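Local coordinates for OsmC family peroxiredoxin (Aquifex aeolicus, PDB 2E8E), which has no established function but is probably an OsmC-type peroxiredoxin that reduces peroxides with cysteine thiols, at residues S11-T15 / T26-G31; S41-S46 / C110-V116; A89-E95 / W126-E132. The contacts are given in a common frame with arbitrary orientation. Residues are numbered along the deposited sequence.

How the contacts relate
From the N terminus, strand 3-12 turns into strand 15-19, and contact 1 closes the hairpin of strands 15-19 and 24-28, joining the ends of 3-12 and 24-28 before helix 34-56 begins. Contact 2 starts within that helix and closes only at 110-116, after the strands 60-72 and 80-90 and helix 95-109. Contact 3 opens inside this span, at 89-95, and closes beyond it at 126-132, so contacts 2 and 3 cross. The centre of contact 2, between two helices, lies about 5 Å from the chain's centre; contacts 1 and 3 lie on opposite sides of it, their centres about 39 Å apart, each in its own sheet. Contacts 1 and 2 also touch the second subunit.

Contact 1: S11-T15 / T26-G31; sequences SSEAT and TAGEKG
S11 and S12 end strand 3-12 and both face the single residue T15, a classic beta bulge: S11 N bonds T15 O (2.8 Å) and T15 N bonds S12 O (3.0 Å). S12, chi1 p, brings OG within 3.6 Å of K30 CB. The two turn residues follow, E13 at phi/psi -52/117 and A14 at 49/38. E13 is extended (t, t), with OE1 3.8 Å from E29 OE2 but forming a long salt bridge to K30 NZ (3.9 Å). This is the bulged end of a beta hairpin, resting on a type I turn, G28 to G31, that follows strand 24-28. A14 O accepts from E29 N at 2.9 Å, and A14 packs on Y51 of the second subunit. T15 pairs with G28, antiparallel and non-hydrogen-bonded, CA to CA 4.2 Å; a CB on G28 would clash with A14 O and T15 CA. With chi1 m, T15 OG1 donates to E13 O (2.8 Å) and accepts from K30 N (2.8 Å), fastening one turn to the other.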
loop_
_atom_site.group_PDB
_atom_site.type_symbol
_atom_site.label_atom_id
_atom_site.label_comp_id
_atom_site.label_asym_id
_atom_site.label_seq_id
_atom_site.Cartn_x
_atom_site.Cartn_y
_atom_site.Cartn_z
ATOM N N SER A 11 10.957 11.286 9.654
ATOM C CA SER A 11 10.209 12.078 10.629
ATOM C C SER A 11 10.661 11.760 12.054
ATOM O O SER A 11 10.802 12.656 12.886
ATOM C CB SER A 11 8.710 11.804 10.488
ATOM O OG SER A 11 8.425 10.423 10.637
ATOM N N SER A 12 10.865 10.477 12.326
ATOM C CA SER A 12 11.336 10.007 13.624
ATOM C C SER A 12 12.137 8.741 13.338
ATOM O O SER A 12 12.352 8.403 12.173
ATOM C CB SER A 12 10.161 9.709 14.565
ATOM O OG SER A 12 9.346 8.656 14.083
ATOM N N GLU A 13 12.584 8.046 14.381
ATOM C CA GLU A 13 13.371 6.829 14.189
ATOM C C GLU A 13 12.684 5.852 13.241
ATOM O O GLU A 13 11.594 5.357 13.529
ATOM C CB GLU A 13 13.630 6.138 15.535
ATOM C CG GLU A 13 14.351 4.797 15.423
ATOM C CD GLU A 13 14.697 4.198 16.776
ATOM O OE1 GLU A 13 13.781 4.044 17.612
ATOM O OE2 GLU A 13 15.885 3.881 17.004
ATOM N N ALA A 14 13.335 5.588 12.111
ATOM C CA ALA A 14 12.826 4.663 11.100
ATOM C C ALA A 14 11.370 4.931 10.741
ATOM O O ALA A 14 10.598 4.001 10.521
ATOM C CB ALA A 14 12.983 3.225 11.584
ATOM N N THR A 15 11.006 6.207 10.677
ATOM C CA THR A 15 9.644 6.607 10.344
ATOM C C THR A 15 9.702 7.736 9.329
ATOM O O THR A 15 10.609 8.569 9.367
ATOM C CB THR A 15 8.892 7.047 11.605
ATOM O OG1 THR A 15 9.015 6.018 12.595
ATOM C CG2 THR A 15 7.414 7.269 11.302
ATOM N N THR A 26 2.338 9.711 8.480
ATOM C CA THR A 26 3.575 9.133 8.974
ATOM C C THR A 26 3.492 7.628 8.816
ATOM O O THR A 26 2.544 6.995 9.278
ATOM C CB THR A 26 3.823 9.480 10.460
ATOM O OG1 THR A 26 2.695 9.080 11.247
ATOM C CG2 THR A 26 4.056 10.972 10.619
ATOM N N ALA A 27 4.485 7.065 8.139
ATOM C CA ALA A 27 4.529 5.633 7.899
ATOM C C ALA A 27 5.879 5.076 8.314
ATOM O O ALA A 27 6.922 5.612 7.942
ATOM C CB ALA A 27 4.289 5.350 6.423
ATOM N N GLY A 28 5.856 3.994 9.082
ATOM C CA GLY A 28 7.103 3.398 9.514
ATOM C C GLY A 28 7.033 2.815 10.907
ATOM O O GLY A 28 5.957 2.544 11.433
ATOM N N GLU A 29 8.203 2.637 11.506
ATOM C CA GLU A 29 8.325 2.061 12.835
ATOM C C GLU A 29 7.460 2.741 13.900
ATOM O O GLU A 29 6.819 2.068 14.711
ATOM C CB GLU A 29 9.800 2.090 13.241
ATOM C CG GLU A 29 10.151 1.244 14.443
ATOM C CD GLU A 29 11.627 0.915 14.482
ATOM O OE1 GLU A 29 12.100 0.221 13.555
ATOM O OE2 GLU A 29 12.315 1.350 15.428
ATOM N N LYS A 30 7.433 4.071 13.901
ATOM C CA LYS A 30 6.641 4.801 14.887
ATOM C C LYS A 30 5.386 5.433 14.302
ATOM O O LYS A 30 4.765 6.294 14.922
ATOM C CB LYS A 30 7.501 5.877 15.556
ATOM C CG LYS A 30 8.644 5.306 16.373
ATOM C CD LYS A 30 9.433 6.398 17.075
ATOM C CE LYS A 30 10.549 5.800 17.920
ATOM N NZ LYS A 30 11.267 6.832 18.715
ATOM N N GLY A 31 5.018 5.001 13.101
ATOM C CA GLY A 31 3.831 5.528 12.453
ATOM C C GLY A 31 2.993 4.379 11.934
ATOM O O GLY A 31 3.000 3.296 12.520
#

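Contact 2: S41-S46 / C110-V116; sequences SIGSCS and CSVLAMV
Two helical segments, 41-46 within helix 34-56 and 111-116, cross with their axes 8.3 Å apart and their N-to-C directions at 133°. The register follows from the nearest CA pairs, I42 to V112 at 5.4 Å and S46 to C110 at 5.2 Å. V112 (chi1 t) is one bump. It enters the hollow between S41, I42 and C45, with CG1 3.5 Å from I42 CG1 and 4.0 Å from S41 CB, and CG2 3.7 Å from C45 CB. Its counterpart I42 (m, t) projects over the V112, L113 and V116 side: its CG2 lies 3.9 Å from L113 CD1 and its CD1 4.1 Å from V116 CG2. At the other end C110 (chi1 t) lays its SG beside the backbone of helix 34-56, 3.6 Å from S46 N and 4.1 Å from I42 O. No hydrogen bond crosses the interface. C110 is the N-cap of 111-116, its SG accepting from L113 N at 3.5 Å and 157°. C45 SG (chi1 t) stops 3.6 Å from C110 SG, short of the disulfide seen in another structure. Such a reduced pair, one cysteine helical and one at an N-cap, is consistent with the thiol site of OsmC peroxiredoxins.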
loop_
_atom_site.group_PDB
_atom_site.type_symbol
_atom_site.label_atom_id
_atom_site.label_comp_id
_atom_site.label_asym_id
_atom_site.label_seq_id
_atom_site.Cartn_x
_atom_site.Cartn_y
_atom_site.Cartn_z
ATOM N N SER A 41 -4.321 -0.148 1.177
ATOM C CA SER A 41 -4.295 0.223 -0.239
ATOM C C SER A 41 -5.143 -0.744 -1.059
ATOM O O SER A 41 -5.918 -0.337 -1.926
ATOM C CB SER A 41 -2.853 0.220 -0.764
ATOM O OG SER A 41 -2.062 1.130 -0.022
ATOM N N ILE A 42 -4.986 -2.031 -0.777
ATOM C CA ILE A 42 -5.745 -3.061 -1.473
ATOM C C ILE A 42 -7.240 -2.902 -1.197
ATOM O O ILE A 42 -8.057 -2.865 -2.124
ATOM C CB ILE A 42 -5.309 -4.471 -1.006
ATOM C CG1 ILE A 42 -3.877 -4.760 -1.473
ATOM C CG2 ILE A 42 -6.283 -5.521 -1.527
ATOM C CD1 ILE A 42 -3.283 -6.028 -0.854
ATOM N N GLY A 43 -7.585 -2.810 0.086
ATOM C CA GLY A 43 -8.975 -2.685 0.487
ATOM C C GLY A 43 -9.682 -1.458 -0.051
ATOM O O GLY A 43 -10.821 -1.550 -0.519
ATOM N N SER A 44 -9.014 -0.308 -0.002
ATOM C CA SER A 44 -9.628 0.920 -0.485
ATOM C C SER A 44 -9.719 0.959 -2.005
ATOM O O SER A 44 -10.721 1.425 -2.556
ATOM C CB SER A 44 -8.872 2.146 0.046
ATOM O OG SER A 44 -7.507 2.127 -0.333
ATOM N N CYS A 45 -8.689 0.468 -2.692
ATOM C CA CYS A 45 -8.712 0.455 -4.154
ATOM C C CYS A 45 -9.903 -0.387 -4.607
ATOM O O CYS A 45 -10.688 0.036 -5.457
ATOM C CB CYS A 45 -7.422 -0.148 -4.715
ATOM S SG CYS A 45 -7.256 -0.013 -6.521
ATOM N N SER A 46 -10.041 -1.574 -4.025
ATOM C CA SER A 46 -11.148 -2.466 -4.381
ATOM C C SER A 46 -12.485 -1.887 -3.926
ATOM O O SER A 46 -13.489 -1.974 -4.644
ATOM C CB SER A 46 -10.944 -3.844 -3.744
ATOM O OG SER A 46 -11.978 -4.744 -4.134
ATOM N N CYS A 110 -9.394 -3.583 -9.908
ATOM C CA CYS A 110 -8.483 -3.255 -8.815
ATOM C C CYS A 110 -7.006 -3.302 -9.184
ATOM O O CYS A 110 -6.411 -4.378 -9.289
ATOM C CB CYS A 110 -8.741 -4.169 -7.624
ATOM S SG CYS A 110 -7.923 -3.577 -6.122
ATOM N N SER A 111 -6.412 -2.121 -9.351
ATOM C CA SER A 111 -5.006 -2.014 -9.726
ATOM C C SER A 111 -4.037 -2.520 -8.660
ATOM O O SER A 111 -3.103 -3.261 -8.971
ATOM C CB SER A 111 -4.662 -0.560 -10.072
ATOM O OG SER A 111 -5.403 -0.112 -11.196
ATOM N N VAL A 112 -4.252 -2.120 -7.411
ATOM C CA VAL A 112 -3.368 -2.543 -6.327
ATOM C C VAL A 112 -3.373 -4.063 -6.170
ATOM O O VAL A 112 -2.319 -4.697 -6.118
ATOM C CB VAL A 112 -3.777 -1.892 -4.976
ATOM C CG1 VAL A 112 -2.866 -2.394 -3.857
ATOM C CG2 VAL A 112 -3.704 -0.366 -5.081
ATOM N N LEU A 113 -4.562 -4.655 -6.119
ATOM C CA LEU A 113 -4.674 -6.098 -5.957
ATOM C C LEU A 113 -4.033 -6.869 -7.106
ATOM O O LEU A 113 -3.424 -7.916 -6.893
ATOM C CB LEU A 113 -6.146 -6.506 -5.825
ATOM C CG LEU A 113 -6.401 -7.983 -5.506
ATOM C CD1 LEU A 113 -5.739 -8.349 -4.181
ATOM C CD2 LEU A 113 -7.902 -8.237 -5.437
ATOM N N ALA A 114 -4.175 -6.353 -8.324
ATOM C CA ALA A 114 -3.615 -7.008 -9.501
ATOM C C ALA A 114 -2.096 -7.127 -9.410
ATOM O O ALA A 114 -1.509 -8.078 -9.925
ATOM C CB ALA A 114 -3.988 -6.233 -10.758
ATOM N N MET A 115 -1.468 -6.164 -8.747
ATOM C CA MET A 115 -0.015 -6.165 -8.618
ATOM C C MET A 115 0.557 -7.175 -7.629
ATOM O O MET A 115 1.690 -7.627 -7.796
ATOM C CB MET A 115 0.483 -4.761 -8.264
ATOM C CG MET A 115 0.352 -3.767 -9.415
ATOM S SD MET A 115 1.184 -2.192 -9.121
ATOM C CE MET A 115 2.844 -2.657 -9.379
ATOM N N VAL A 116 -0.208 -7.545 -6.609
ATOM C CA VAL A 116 0.307 -8.499 -5.630
ATOM C C VAL A 116 -0.268 -9.896 -5.789
ATOM O O VAL A 116 0.251 -10.856 -5.221
ATOM C CB VAL A 116 0.054 -8.015 -4.181
ATOM C CG1 VAL A 116 0.681 -6.645 -3.979
ATOM C CG2 VAL A 116 -1.436 -7.977 -3.887
#

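Contact 3: A89-E95 / W126-E132; sequences AVGKVEE and WEVKWEE
K92, V128 and W130 bury the most surface here, around a parallel pairing of strands 80-90 and 121-130. The register is A89 with V128, V90 with K129 and G91 with W130, at CA-CA distances of 4.9, 4.8 and 5.0 Å. A89 N bonds E127 O (3.1 Å), K129 N bonds A89 O (2.9 Å), G91 N bonds K129 O (3.0 Å) and E131 N bonds G91 O (3.0 Å). G91, at phi/psi 137/-155 where a CB would jam against the preceding carbonyl, turns the chain a corner, and K92 centres an inverse gamma turn (-91/76). The main chain thereby passes over W130, chi1 t and chi2 -84°: K92 CA lies 3.6 Å from the centroid of the six-membered ring, 8° off its normal, a CH-pi contact. The K92 side chain (m, t, t, m) ends in a salt bridge, NZ to E132 OE1, 3.5 Å. V128 (chi1 t) lies on the same sheet face as A89 and W130; its CG2 is 4.4 Å from A89 CB and its CG1 4.0 Å from V93 CB. Farther on, E95 OE2 accepts from W126 NE1 at 2.8 Å and 173°, at the ring edge, where helix 95-109 opens the beta-alpha-beta crossover between these strands. Backbone bonds therefore fix the register, while an aromatic face, an indole NH and a charge pair hold the departing chain against the C-terminal strand.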
loop_
_atom_site.group_PDB
_atom_site.type_symbol
_atom_site.label_atom_id
_atom_site.label_comp_id
_atom_site.label_asym_id
_atom_site.label_seq_id
_atom_site.Cartn_x
_atom_site.Cartn_y
_atom_site.Cartn_z
ATOM N N ALA A 89 -21.682 -5.776 2.505
ATOM C CA ALA A 89 -22.479 -4.654 2.025
ATOM C C ALA A 89 -23.704 -4.572 2.925
ATOM O O ALA A 89 -24.352 -5.583 3.187
ATOM C CB ALA A 89 -22.898 -4.872 0.578
ATOM N N VAL A 90 -24.005 -3.369 3.399
ATOM C CA VAL A 90 -25.138 -3.155 4.292
ATOM C C VAL A 90 -26.166 -2.251 3.632
ATOM O O VAL A 90 -25.827 -1.169 3.156
ATOM C CB VAL A 90 -24.674 -2.491 5.616
ATOM C CG1 VAL A 90 -25.850 -2.318 6.563
ATOM C CG2 VAL A 90 -23.573 -3.326 6.260
ATOM N N GLY A 91 -27.424 -2.697 3.607
ATOM C CA GLY A 91 -28.482 -1.903 3.005
ATOM C C GLY A 91 -29.400 -2.772 2.169
ATOM O O GLY A 91 -29.524 -3.967 2.417
ATOM N N LYS A 92 -30.064 -2.174 1.187
ATOM C CA LYS A 92 -30.937 -2.941 0.306
ATOM C C LYS A 92 -30.036 -3.361 -0.845
ATOM O O LYS A 92 -30.087 -2.791 -1.933
ATOM C CB LYS A 92 -32.087 -2.073 -0.209
ATOM C CG LYS A 92 -33.034 -1.565 0.874
ATOM C CD LYS A 92 -34.102 -0.658 0.266
ATOM C CE LYS A 92 -35.002 -0.031 1.323
ATOM N NZ LYS A 92 -35.870 -1.029 2.002
ATOM N N VAL A 93 -29.190 -4.349 -0.578
ATOM C CA VAL A 93 -28.241 -4.849 -1.562
ATOM C C VAL A 93 -28.455 -6.335 -1.806
ATOM O O VAL A 93 -28.502 -7.128 -0.869
ATOM C CB VAL A 93 -26.785 -4.636 -1.072
ATOM C CG1 VAL A 93 -25.802 -5.013 -2.169
ATOM C CG2 VAL A 93 -26.591 -3.192 -0.638
ATOM N N GLU A 94 -28.587 -6.708 -3.071
ATOM C CA GLU A 94 -28.788 -8.104 -3.430
ATOM C C GLU A 94 -27.432 -8.793 -3.495
ATOM O O GLU A 94 -26.469 -8.245 -4.030
ATOM C CB GLU A 94 -29.499 -8.193 -4.777
ATOM C CG GLU A 94 -30.845 -7.488 -4.774
ATOM C CD GLU A 94 -31.418 -7.320 -6.160
ATOM O OE1 GLU A 94 -31.781 -8.338 -6.785
ATOM O OE2 GLU A 94 -31.502 -6.164 -6.624
ATOM N N GLU A 95 -27.362 -9.994 -2.934
ATOM C CA GLU A 95 -26.123 -10.756 -2.914
ATOM C C GLU A 95 -25.525 -10.888 -4.315
ATOM O O GLU A 95 -24.304 -10.865 -4.476
ATOM C CB GLU A 95 -26.387 -12.134 -2.297
ATOM C CG GLU A 95 -25.142 -12.946 -1.956
ATOM C CD GLU A 95 -24.748 -13.904 -3.062
ATOM O OE1 GLU A 95 -25.632 -14.648 -3.538
ATOM O OE2 GLU A 95 -23.559 -13.925 -3.445
ATOM N N TRP A 126 -17.816 -12.656 0.647
ATOM C CA TRP A 126 -18.677 -11.493 0.772
ATOM C C TRP A 126 -20.017 -11.897 1.347
ATOM O O TRP A 126 -20.369 -13.078 1.372
ATOM C CB TRP A 126 -18.872 -10.837 -0.596
ATOM C CG TRP A 126 -19.493 -11.755 -1.601
ATOM C CD1 TRP A 126 -20.826 -11.999 -1.780
ATOM C CD2 TRP A 126 -18.802 -12.597 -2.530
ATOM N NE1 TRP A 126 -21.006 -12.944 -2.762
ATOM C CE2 TRP A 126 -19.781 -13.331 -3.237
ATOM C CE3 TRP A 126 -17.449 -12.808 -2.829
ATOM C CZ2 TRP A 126 -19.450 -14.258 -4.229
ATOM C CZ3 TRP A 126 -17.121 -13.731 -3.816
ATOM C CH2 TRP A 126 -18.120 -14.447 -4.502
ATOM N N GLU A 127 -20.762 -10.906 1.817
ATOM C CA GLU A 127 -22.071 -11.162 2.383
ATOM C C GLU A 127 -22.851 -9.866 2.457
ATOM O O GLU A 127 -22.276 -8.778 2.534
ATOM C CB GLU A 127 -21.949 -11.771 3.782
ATOM C CG GLU A 127 -21.418 -10.827 4.842
ATOM C CD GLU A 127 -21.398 -11.462 6.223
ATOM O OE1 GLU A 127 -20.660 -12.452 6.414
ATOM O OE2 GLU A 127 -22.122 -10.974 7.117
ATOM N N VAL A 128 -24.170 -9.989 2.419
ATOM C CA VAL A 128 -25.023 -8.824 2.497
ATOM C C VAL A 128 -25.816 -8.845 3.787
ATOM O O VAL A 128 -26.204 -9.905 4.282
ATOM C CB VAL A 128 -26.020 -8.773 1.318
ATOM C CG1 VAL A 128 -27.032 -7.661 1.542
ATOM C CG2 VAL A 128 -25.274 -8.555 0.014
ATOM N N LYS A 129 -26.019 -7.661 4.344
ATOM C CA LYS A 129 -26.808 -7.496 5.547
ATOM C C LYS A 129 -27.923 -6.587 5.074
ATOM O O LYS A 129 -27.721 -5.388 4.878
ATOM C CB LYS A 129 -25.989 -6.827 6.653
ATOM C CG LYS A 129 -25.198 -7.803 7.508
ATOM C CD LYS A 129 -26.137 -8.685 8.327
ATOM C CE LYS A 129 -25.372 -9.657 9.207
ATOM N NZ LYS A 129 -26.292 -10.490 10.038
ATOM N N TRP A 130 -29.094 -7.169 4.847
ATOM C CA TRP A 130 -30.226 -6.395 4.372
ATOM C C TRP A 130 -30.752 -5.483 5.463
ATOM O O TRP A 130 -31.250 -5.943 6.495
ATOM C CB TRP A 130 -31.334 -7.324 3.883
ATOM C CG TRP A 130 -32.389 -6.590 3.142
ATOM C CD1 TRP A 130 -33.461 -5.926 3.673
ATOM C CD2 TRP A 130 -32.450 -6.385 1.727
ATOM N NE1 TRP A 130 -34.185 -5.320 2.674
ATOM C CE2 TRP A 130 -33.587 -5.586 1.469
ATOM C CE3 TRP A 130 -31.654 -6.799 0.650
ATOM C CZ2 TRP A 130 -33.948 -5.190 0.176
ATOM C CZ3 TRP A 130 -32.013 -6.406 -0.637
ATOM C CH2 TRP A 130 -33.152 -5.610 -0.861
ATOM N N GLU A 131 -30.641 -4.182 5.225
ATOM C CA GLU A 131 -31.085 -3.193 6.192
ATOM C C GLU A 131 -31.767 -1.997 5.556
ATOM O O GLU A 131 -31.443 -1.602 4.436
ATOM C CB GLU A 131 -29.897 -2.692 7.017
ATOM C CG GLU A 131 -29.307 -3.724 7.948
ATOM C CD GLU A 131 -28.433 -3.100 9.013
ATOM O OE1 GLU A 131 -28.698 -1.935 9.386
ATOM O OE2 GLU A 131 -27.499 -3.779 9.490
ATOM N N GLU A 132 -32.718 -1.425 6.286
ATOM C CA GLU A 132 -33.433 -0.246 5.825
ATOM C C GLU A 132 -32.948 0.939 6.652
ATOM O O GLU A 132 -32.176 0.699 7.609
ATOM C CB GLU A 132 -34.941 -0.422 6.009
ATOM C CG GLU A 132 -35.543 -1.510 5.137
ATOM C CD GLU A 132 -37.046 -1.626 5.301
ATOM O OE1 GLU A 132 -37.655 -2.462 4.600
ATOM O OE2 GLU A 132 -37.615 -0.883 6.130
ATOM O OXT GLU A 132 -33.343 2.082 6.342
#